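PDB 4HVL: membrane-anchored mycosin mycp1 from Mycobacterium thermoresistibile, which is a subtilisin-family serine protease of the type VII (ESX-1) secretion system, where it probably cleaves peptide bonds in proteins linked to that export pathway. Local coordinates for residues A[21-26]-A[138-143]; A[79-84]-A[126-131]; A[240-245]-A[274-279]. All blocks are in the same frame, centred on the assembly; numbering follows the deposited sequence.

The three contacts sit in different parts of a subtilisin-type fold. Interaction 2 joins 79-84 to 126-131 at one edge of the seven-stranded parallel sheet, and interaction 3, between 240-245 and 274-279, involves the turn that leads into the strand at the other edge; their centres lie about 31 Å apart, on opposite sides of the chain's centre. Interaction 1 pairs 21-26 with 138-143 at the surface, its centre about 25 Å from that of interaction 2, which is nested along the chain within the loop that interaction 1 closes. The predicted catalytic His-101, zinc-bound here with Ser-312, directly precedes helix 102-110, which packs on interaction 2.

Interaction 1 of 3, residues A[21-26]-A[138-143]; sequences NPMEQR and FQPVGA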
loop_
_atom_site.group_PDB
_atom_site.type_symbol
_atom_site.label_atom_id
_atom_site.label_comp_id
_atom_site.label_asym_id
_atom_site.label_seq_id
_atom_site.Cartn_x
_atom_site.Cartn_y
_atom_site.Cartn_z
ATOM N N ASN A 21 -4.945 -18.632 10.564
ATOM C CA ASN A 21 -5.533 -19.300 11.713
ATOM C C ASN A 21 -6.825 -18.582 12.103
ATOM O O ASN A 21 -7.043 -17.434 11.723
ATOM C CB ASN A 21 -4.545 -19.324 12.870
ATOM C CG ASN A 21 -3.931 -17.972 13.118
ATOM O OD1 ASN A 21 -4.583 -17.083 13.679
ATOM N ND2 ASN A 21 -2.674 -17.790 12.683
ATOM N N PRO A 22 -7.692 -19.253 12.855
ATOM C CA PRO A 22 -9.022 -18.685 13.066
ATOM C C PRO A 22 -9.025 -17.319 13.756
ATOM O O PRO A 22 -8.194 -17.060 14.621
ATOM C CB PRO A 22 -9.700 -19.728 13.947
ATOM C CG PRO A 22 -8.973 -21.001 13.674
ATOM C CD PRO A 22 -7.556 -20.591 13.463
ATOM N N MET A 23 -9.977 -16.473 13.375
ATOM C CA MET A 23 -10.008 -15.070 13.774
ATOM C C MET A 23 -11.442 -14.703 14.141
ATOM O O MET A 23 -12.385 -15.167 13.474
ATOM C CB MET A 23 -9.576 -14.151 12.623
ATOM C CG MET A 23 -8.154 -14.307 12.112
ATOM S SD MET A 23 -6.894 -13.847 13.317
ATOM C CE MET A 23 -6.969 -12.067 13.325
ATOM N N GLU A 24 -11.595 -13.865 15.170
ATOM C CA GLU A 24 -12.902 -13.484 15.690
ATOM C C GLU A 24 -12.975 -11.988 15.946
ATOM O O GLU A 24 -12.051 -11.393 16.532
ATOM C CB GLU A 24 -13.203 -14.250 16.984
ATOM C CG GLU A 24 -14.511 -13.833 17.661
ATOM C CD GLU A 24 -14.885 -14.706 18.854
ATOM O OE1 GLU A 24 -14.051 -15.524 19.297
ATOM O OE2 GLU A 24 -16.012 -14.546 19.367
ATOM N N GLN A 25 -14.084 -11.383 15.517
ATOM C CA GLN A 25 -14.293 -9.959 15.745
ATOM C C GLN A 25 -14.565 -9.712 17.224
ATOM O O GLN A 25 -15.548 -10.208 17.763
ATOM C CB GLN A 25 -15.448 -9.424 14.903
ATOM C CG GLN A 25 -15.612 -7.930 15.031
ATOM C CD GLN A 25 -16.662 -7.374 14.093
ATOM O OE1 GLN A 25 -17.235 -8.094 13.289
ATOM N NE2 GLN A 25 -16.902 -6.079 14.186
ATOM N N ARG A 26 -13.693 -8.936 17.862
ATOM C CA ARG A 26 -13.856 -8.558 19.265
ATOM C C ARG A 26 -14.333 -7.110 19.458
ATOM O O ARG A 26 -14.764 -6.749 20.544
ATOM C CB ARG A 26 -12.540 -8.752 20.003
ATOM C CG ARG A 26 -11.963 -10.165 19.927
ATOM C CD ARG A 26 -12.589 -11.126 20.923
ATOM N NE ARG A 26 -11.590 -12.088 21.415
ATOM C CZ ARG A 26 -11.426 -13.349 20.992
ATOM N NH1 ARG A 26 -12.198 -13.883 20.052
ATOM N NH2 ARG A 26 -10.471 -14.097 21.529
ATOM N N PHE A 138 -10.365 -7.638 14.878
ATOM C CA PHE A 138 -10.339 -9.090 15.056
ATOM C C PHE A 138 -9.121 -9.527 15.826
ATOM O O PHE A 138 -8.070 -8.885 15.743
ATOM C CB PHE A 138 -10.300 -9.782 13.697
ATOM C CG PHE A 138 -11.598 -9.753 12.957
ATOM C CD1 PHE A 138 -12.115 -8.552 12.481
ATOM C CD2 PHE A 138 -12.279 -10.924 12.691
ATOM C CE1 PHE A 138 -13.308 -8.530 11.778
ATOM C CE2 PHE A 138 -13.462 -10.909 11.989
ATOM C CZ PHE A 138 -13.977 -9.710 11.527
ATOM N N GLN A 139 -9.245 -10.644 16.533
ATOM C CA GLN A 139 -8.126 -11.250 17.258
ATOM C C GLN A 139 -8.065 -12.751 16.940
ATOM O O GLN A 139 -9.111 -13.385 16.736
ATOM C CB GLN A 139 -8.289 -11.099 18.785
ATOM C CG GLN A 139 -8.165 -9.681 19.327
ATOM C CD GLN A 139 -6.766 -9.104 19.154
ATOM O OE1 GLN A 139 -5.761 -9.800 19.372
ATOM N NE2 GLN A 139 -6.690 -7.830 18.752
ATOM N N PRO A 140 -6.847 -13.327 16.959
ATOM C CA PRO A 140 -6.719 -14.772 16.787
ATOM C C PRO A 140 -7.484 -15.531 17.872
ATOM O O PRO A 140 -7.457 -15.145 19.031
ATOM C CB PRO A 140 -5.204 -15.021 16.908
ATOM C CG PRO A 140 -4.568 -13.669 17.016
ATOM C CD PRO A 140 -5.611 -12.725 17.485
ATOM N N VAL A 141 -8.207 -16.575 17.481
ATOM C CA VAL A 141 -8.896 -17.415 18.442
ATOM C C VAL A 141 -7.786 -18.124 19.206
ATOM O O VAL A 141 -6.832 -18.619 18.595
ATOM C CB VAL A 141 -9.827 -18.437 17.762
ATOM C CG1 VAL A 141 -10.454 -19.353 18.786
ATOM C CG2 VAL A 141 -10.914 -17.737 16.969
ATOM N N GLY A 142 -7.887 -18.137 20.536
ATOM C CA GLY A 142 -6.877 -18.765 21.393
ATOM C C GLY A 142 -6.356 -20.033 20.752
ATOM O O GLY A 142 -7.141 -20.868 20.309
ATOM N N ALA A 143 -5.038 -20.167 20.659
ATOM C CA ALA A 143 -4.445 -21.365 20.070
ATOM C C ALA A 143 -3.158 -21.763 20.783
ATOM O O ALA A 143 -2.400 -20.905 21.231
ATOM C CB ALA A 143 -4.181 -21.145 18.588
HETATM O O HOH W 1 -6.355 -18.747 15.889
#
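Glu-24 and Gln-139 exchange backbone hydrogen bonds at the middle of a short antiparallel ladder. Glu-24 N meets Gln-139 O at 3.0 Å, and Gln-139 N meets Glu-24 O at 2.9 Å. This hydrogen-bonded pair is flanked by two non-hydrogen-bonded ones, Met-23 with Pro-140 and Gln-25 with Phe-138, while the strand directions are 148° apart. Beyond the proline, Val-141 N continues the ladder to Pro-22 O at 2.9 Å; a water, 2.8 Å from that same Pro-22 O, links it to Val-141 O.

The apolar contacts gather on the Met-23, Gln-25, Phe-138 and Pro-140 face. Gln-25 lays its CB over one face of the Phe-138 ring, 3.8 Å from the centroid and toward the rim, a CH-pi contact. A chi1 of -175° sets CG anti to the backbone N, above the rim near CE1, and the extended chain carries the amide out past the CE1-CZ bond on the same side of the ring, its plane tilted 23° from the ring plane; its NE2 bonds to Arg-27 O. Met-23 bends back on itself so that SD comes 3.6 Å from Pro-140 CA, and its CE methyl packs near Phe-138 CB. Farther along, Pro-22 CB touches Val-141 CG2 at 3.8 Å.

Charge belongs to the other face, where Arg-26 NH1 and Glu-24 OE1, both on 21-26, form a 2.6 Å salt bridge. Gln-139 CB sits over one face of the Arg-26 guanidinium, and the two side chains cross at about a right angle.

Phe-138 also packs on Val-88 and Asp-89, and Gln-25 on Cys-98, which is disulfide-bonded to Cys-29. The arrangement is a two-stranded antiparallel ribbon, by which a segment near the N-terminus is held at the surface of this subtilisin-type protease.

Interaction 2 of 3, residues A[79-84]-A[126-131]; sequences VPAEPG and ARILSL
Pro-80 O, Glu-82 OE2 and Ile-128 N all grip one water, which donates to the two oxygens and accepts from the amide; the shortest of the three bonds, to Pro-80 O, measures 2.7 Å. The water bridges the two segments beside the inverse gamma turn centred on Pro-80.

Past the turn the chains pair directly, in parallel. Glu-82 N bonds to Ile-128 O at 2.8 Å, and Ser-130 N returns to Glu-82 O at 2.9 Å. A weak bond from Gly-84 N to Ser-130 O prolongs the ladder.

Glu-82 also carries the charged contact. Its OE1 forms a salt bridge with Arg-127 NH2 at 2.8 Å, the nitrogen lying 37° out of the carboxylate plane, and its OE2 lies 2.9 Å from Arg-127 NE. The carboxylate and guanidinium planes are 67° apart, so the groups meet twisted rather than flat. Arg-127 NH1 has a further partner in Thr-65 OG1, which helps to fix the rotation of the guanidinium.

On the apolar side, Ala-81 CB rests 3.7 Å from Ile-128 CG2, and the Ile-128 side chain also packs on Ala-106 and Ala-110 of helix 102-110. Leu-131 turns its CG to within 3.3 Å of Gly-84 O; that oxygen accepts a weak hydrogen bond from His-168 NE2, tying this edge to a histidine that binds zinc together with Asp-15.

Strand, helix 102-110 and returning strand make a beta-alpha-beta crossover, and strands 82-86 and 127-132 begin the 2-3-1-4-5-6-7 order of the parallel subtilisin sheet.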
loop_
_atom_site.group_PDB
_atom_site.type_symbol
_atom_site.label_atom_id
_atom_site.label_comp_id
_atom_site.label_asym_id
_atom_site.label_seq_id
_atom_site.Cartn_x
_atom_site.Cartn_y
_atom_site.Cartn_z
ATOM N N VAL A 79 -17.061 4.909 -4.427
ATOM C CA VAL A 79 -15.987 3.916 -4.248
ATOM C C VAL A 79 -16.603 2.549 -4.566
ATOM O O VAL A 79 -16.929 1.797 -3.658
ATOM C CB VAL A 79 -15.421 3.931 -2.811
ATOM C CG1 VAL A 79 -14.109 3.148 -2.727
ATOM C CG2 VAL A 79 -15.190 5.363 -2.339
ATOM N N PRO A 80 -16.869 2.274 -5.863
ATOM C CA PRO A 80 -17.673 1.114 -6.261
ATOM C C PRO A 80 -16.879 -0.188 -6.284
ATOM O O PRO A 80 -16.762 -0.841 -7.323
ATOM C CB PRO A 80 -18.157 1.495 -7.668
ATOM C CG PRO A 80 -17.056 2.333 -8.201
ATOM C CD PRO A 80 -16.583 3.146 -7.022
ATOM N N ALA A 81 -16.350 -0.570 -5.132
ATOM C CA ALA A 81 -15.499 -1.740 -5.035
ATOM C C ALA A 81 -16.239 -3.051 -5.264
ATOM O O ALA A 81 -17.431 -3.147 -5.018
ATOM C CB ALA A 81 -14.815 -1.771 -3.675
ATOM N N GLU A 82 -15.490 -4.059 -5.714
ATOM C CA GLU A 82 -16.013 -5.393 -5.977
ATOM C C GLU A 82 -15.310 -6.395 -5.057
ATOM O O GLU A 82 -14.166 -6.153 -4.639
ATOM C CB GLU A 82 -15.834 -5.738 -7.450
ATOM C CG GLU A 82 -16.681 -4.866 -8.371
ATOM C CD GLU A 82 -16.296 -5.001 -9.844
ATOM O OE1 GLU A 82 -16.524 -6.082 -10.409
ATOM O OE2 GLU A 82 -15.757 -4.036 -10.442
ATOM N N PRO A 83 -16.010 -7.490 -4.693
ATOM C CA PRO A 83 -15.438 -8.468 -3.783
ATOM C C PRO A 83 -14.124 -9.071 -4.317
ATOM O O PRO A 83 -14.070 -9.549 -5.450
ATOM C CB PRO A 83 -16.528 -9.563 -3.660
ATOM C CG PRO A 83 -17.721 -9.096 -4.462
ATOM C CD PRO A 83 -17.423 -7.757 -5.055
ATOM N N GLY A 84 -13.070 -9.012 -3.524
ATOM C CA GLY A 84 -11.805 -9.657 -3.883
ATOM C C GLY A 84 -11.399 -10.755 -2.916
ATOM O O GLY A 84 -10.365 -11.377 -3.094
ATOM N N ALA A 126 -11.089 3.620 -12.822
ATOM C CA ALA A 126 -10.577 2.268 -12.630
ATOM C C ALA A 126 -11.599 1.408 -11.892
ATOM O O ALA A 126 -12.397 1.927 -11.119
ATOM C CB ALA A 126 -9.269 2.308 -11.869
ATOM N N ARG A 127 -11.580 0.105 -12.129
ATOM C CA ARG A 127 -12.283 -0.815 -11.227
ATOM C C ARG A 127 -11.435 -1.043 -9.972
ATOM O O ARG A 127 -10.209 -0.921 -10.019
ATOM C CB ARG A 127 -12.563 -2.155 -11.895
ATOM C CG ARG A 127 -13.734 -2.120 -12.859
ATOM C CD ARG A 127 -13.814 -3.387 -13.709
ATOM N NE ARG A 127 -14.379 -4.535 -12.994
ATOM C CZ ARG A 127 -13.748 -5.686 -12.720
ATOM N NH1 ARG A 127 -12.476 -5.894 -13.074
ATOM N NH2 ARG A 127 -14.394 -6.653 -12.073
ATOM N N ILE A 128 -12.099 -1.379 -8.869
ATOM C CA ILE A 128 -11.459 -1.657 -7.582
ATOM C C ILE A 128 -11.899 -3.041 -7.099
ATOM O O ILE A 128 -13.103 -3.285 -6.953
ATOM C CB ILE A 128 -11.960 -0.652 -6.523
ATOM C CG1 ILE A 128 -11.575 0.773 -6.895
ATOM C CG2 ILE A 128 -11.462 -1.004 -5.126
ATOM C CD1 ILE A 128 -12.654 1.768 -6.508
ATOM N N LEU A 129 -10.941 -3.929 -6.859
ATOM C CA LEU A 129 -11.208 -5.206 -6.187
ATOM C C LEU A 129 -10.681 -5.098 -4.760
ATOM O O LEU A 129 -9.523 -4.685 -4.567
ATOM C CB LEU A 129 -10.506 -6.341 -6.909
ATOM C CG LEU A 129 -10.841 -6.418 -8.392
ATOM C CD1 LEU A 129 -10.086 -7.567 -9.038
ATOM C CD2 LEU A 129 -12.343 -6.561 -8.611
ATOM N N SER A 130 -11.523 -5.421 -3.776
ATOM C CA SER A 130 -11.152 -5.311 -2.353
ATOM C C SER A 130 -10.837 -6.670 -1.713
ATOM O O SER A 130 -11.686 -7.556 -1.640
ATOM C CB SER A 130 -12.263 -4.616 -1.549
ATOM O OG SER A 130 -11.940 -4.540 -0.153
ATOM N N LEU A 131 -9.609 -6.807 -1.237
ATOM C CA LEU A 131 -9.180 -7.987 -0.487
ATOM C C LEU A 131 -8.880 -7.532 0.924
ATOM O O LEU A 131 -8.043 -6.631 1.128
ATOM C CB LEU A 131 -7.912 -8.581 -1.081
ATOM C CG LEU A 131 -7.971 -9.174 -2.482
ATOM C CD1 LEU A 131 -7.828 -8.093 -3.561
ATOM C CD2 LEU A 131 -6.867 -10.214 -2.641
HETATM O O HOH W 2 -15.036 -1.352 -9.379
#

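Interaction 3 of 3, residues A[240-245]-A[274-279]; sequences QQVQTI and GPWVGA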
loop_
_atom_site.group_PDB
_atom_site.type_symbol
_atom_site.label_atom_id
_atom_site.label_comp_id
_atom_site.label_asym_id
_atom_site.label_seq_id
_atom_site.Cartn_x
_atom_site.Cartn_y
_atom_site.Cartn_z
ATOM N N GLN A 240 23.521 -3.461 5.024
ATOM C CA GLN A 240 24.203 -3.940 6.231
ATOM C C GLN A 240 23.888 -3.143 7.499
ATOM O O GLN A 240 24.269 -3.555 8.563
ATOM C CB GLN A 240 25.719 -3.990 6.011
ATOM C CG GLN A 240 26.146 -4.830 4.811
ATOM C CD GLN A 240 25.352 -6.118 4.697
ATOM O OE1 GLN A 240 25.186 -6.854 5.670
ATOM N NE2 GLN A 240 24.803 -6.362 3.521
ATOM N N GLN A 241 23.177 -2.028 7.371
ATOM C CA GLN A 241 22.744 -1.205 8.511
ATOM C C GLN A 241 21.303 -1.521 8.899
ATOM O O GLN A 241 20.796 -1.001 9.877
ATOM C CB GLN A 241 22.854 0.280 8.144
ATOM C CG GLN A 241 24.205 0.669 7.554
ATOM C CD GLN A 241 25.322 0.374 8.521
ATOM O OE1 GLN A 241 25.163 0.558 9.726
ATOM N NE2 GLN A 241 26.467 -0.072 8.003
ATOM N N VAL A 242 20.642 -2.376 8.133
ATOM C CA VAL A 242 19.237 -2.707 8.394
ATOM C C VAL A 242 19.094 -3.506 9.684
ATOM O O VAL A 242 19.872 -4.441 9.924
ATOM C CB VAL A 242 18.643 -3.529 7.236
ATOM C CG1 VAL A 242 17.307 -4.162 7.633
ATOM C CG2 VAL A 242 18.520 -2.664 5.999
ATOM N N GLN A 243 18.103 -3.136 10.494
ATOM C CA GLN A 243 17.693 -3.924 11.670
ATOM C C GLN A 243 16.276 -4.504 11.539
ATOM O O GLN A 243 15.980 -5.556 12.121
ATOM C CB GLN A 243 17.736 -3.048 12.920
ATOM C CG GLN A 243 19.074 -2.357 13.120
ATOM C CD GLN A 243 19.042 -1.319 14.230
ATOM O OE1 GLN A 243 17.967 -0.831 14.633
ATOM N NE2 GLN A 243 20.225 -0.961 14.724
ATOM N N THR A 244 15.404 -3.790 10.824
ATOM C CA THR A 244 14.005 -4.162 10.675
ATOM C C THR A 244 13.673 -4.472 9.207
ATOM O O THR A 244 13.800 -3.619 8.340
ATOM C CB THR A 244 13.093 -3.041 11.207
ATOM O OG1 THR A 244 13.404 -2.794 12.576
ATOM C CG2 THR A 244 11.616 -3.412 11.110
ATOM N N ILE A 245 13.302 -5.719 8.941
ATOM C CA ILE A 245 12.775 -6.118 7.648
ATOM C C ILE A 245 11.312 -5.664 7.588
ATOM O O ILE A 245 10.564 -5.858 8.556
ATOM C CB ILE A 245 12.853 -7.655 7.469
ATOM C CG1 ILE A 245 14.313 -8.137 7.539
ATOM C CG2 ILE A 245 12.164 -8.118 6.183
ATOM C CD1 ILE A 245 15.244 -7.421 6.575
ATOM N N GLY A 274 14.375 2.213 4.258
ATOM C CA GLY A 274 15.242 1.084 4.002
ATOM C C GLY A 274 15.858 1.061 2.614
ATOM O O GLY A 274 15.489 1.878 1.748
ATOM N N PRO A 275 16.760 0.091 2.377
ATOM C CA PRO A 275 17.415 -0.005 1.075
ATOM C C PRO A 275 16.463 -0.291 -0.096
ATOM O O PRO A 275 16.869 -0.159 -1.246
ATOM C CB PRO A 275 18.427 -1.147 1.261
ATOM C CG PRO A 275 17.889 -1.979 2.364
ATOM C CD PRO A 275 17.103 -1.043 3.262
ATOM N N TRP A 276 15.204 -0.623 0.214
ATOM C CA TRP A 276 14.215 -1.086 -0.771
ATOM C C TRP A 276 13.198 -0.018 -1.177
ATOM O O TRP A 276 12.423 -0.225 -2.091
ATOM C CB TRP A 276 13.465 -2.317 -0.214
ATOM C CG TRP A 276 13.068 -2.102 1.235
ATOM C CD1 TRP A 276 12.118 -1.243 1.697
ATOM C CD2 TRP A 276 13.676 -2.687 2.394
ATOM N NE1 TRP A 276 12.070 -1.271 3.050
ATOM C CE2 TRP A 276 13.006 -2.159 3.517
ATOM C CE3 TRP A 276 14.684 -3.628 2.583
ATOM C CZ2 TRP A 276 13.319 -2.524 4.823
ATOM C CZ3 TRP A 276 14.999 -4.015 3.884
ATOM C CH2 TRP A 276 14.307 -3.456 4.998
ATOM N N VAL A 277 13.196 1.129 -0.509
ATOM C CA VAL A 277 12.231 2.191 -0.834
ATOM C C VAL A 277 12.596 2.773 -2.219
ATOM O O VAL A 277 13.761 3.074 -2.464
ATOM C CB VAL A 277 12.232 3.295 0.253
ATOM C CG1 VAL A 277 11.266 4.426 -0.104
ATOM C CG2 VAL A 277 11.896 2.710 1.605
ATOM N N GLY A 278 11.607 2.901 -3.106
ATOM C CA GLY A 278 11.808 3.334 -4.502
ATOM C C GLY A 278 11.240 4.705 -4.858
ATOM O O GLY A 278 11.686 5.347 -5.805
ATOM N N ALA A 279 10.261 5.171 -4.088
ATOM C CA ALA A 279 9.560 6.390 -4.403
ATOM C C ALA A 279 8.783 6.871 -3.182
ATOM O O ALA A 279 8.745 6.190 -2.139
ATOM C CB ALA A 279 8.609 6.146 -5.555
#
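A type I beta turn from Gly-274 to Val-277, leading into the edge strand 277-282, presents Pro-275 and Trp-276 to the loop and first residues of strand 244-247. Trp-276 brings the largest surface. Its chi1 of 44° tucks CG between the backbone N and C, and the indole folds back against its own turn, with Pro-275 CD 3.6 Å above one face and Gly-274 CA over the same face, both toward the rim. The far end of the ring, away from the turn, does the reaching. CH2 approaches Thr-244 O to 3.4 Å, the oxygen lying in the indole plane at the edge, where the aromatic C-H groups carry a slight positive charge and would be expected to attract a carbonyl weakly.

Val-242 meets both turn residues, one methyl to each. CG2 presses on Pro-275 CD at 3.5 Å, tighter than an ordinary van der Waals contact, and CG1 faces Trp-276 CH2 tip to tip at 4.1 Å. With chi1 166°, CG1 stands anti to the backbone N and points at the indole, and CG2 is turned to the proline. Ile-245 adds a lighter touch with CD1, 4.3 Å from Trp-276 CZ3.

In the subtilisin fold this is packing outside the parallel sheet: strand 244-247 pairs antiparallel with 183-186, and the turn leads toward the outermost strand. The Thr-244 side chain touches Cys-184, which is disulfide-bonded to Cys-222, while OG1 bonds to Thr-223 O. The indole also makes an edge-to-face pair with Trp-239 and packs on Trp-250 and on Thr-257 of strand 256-261.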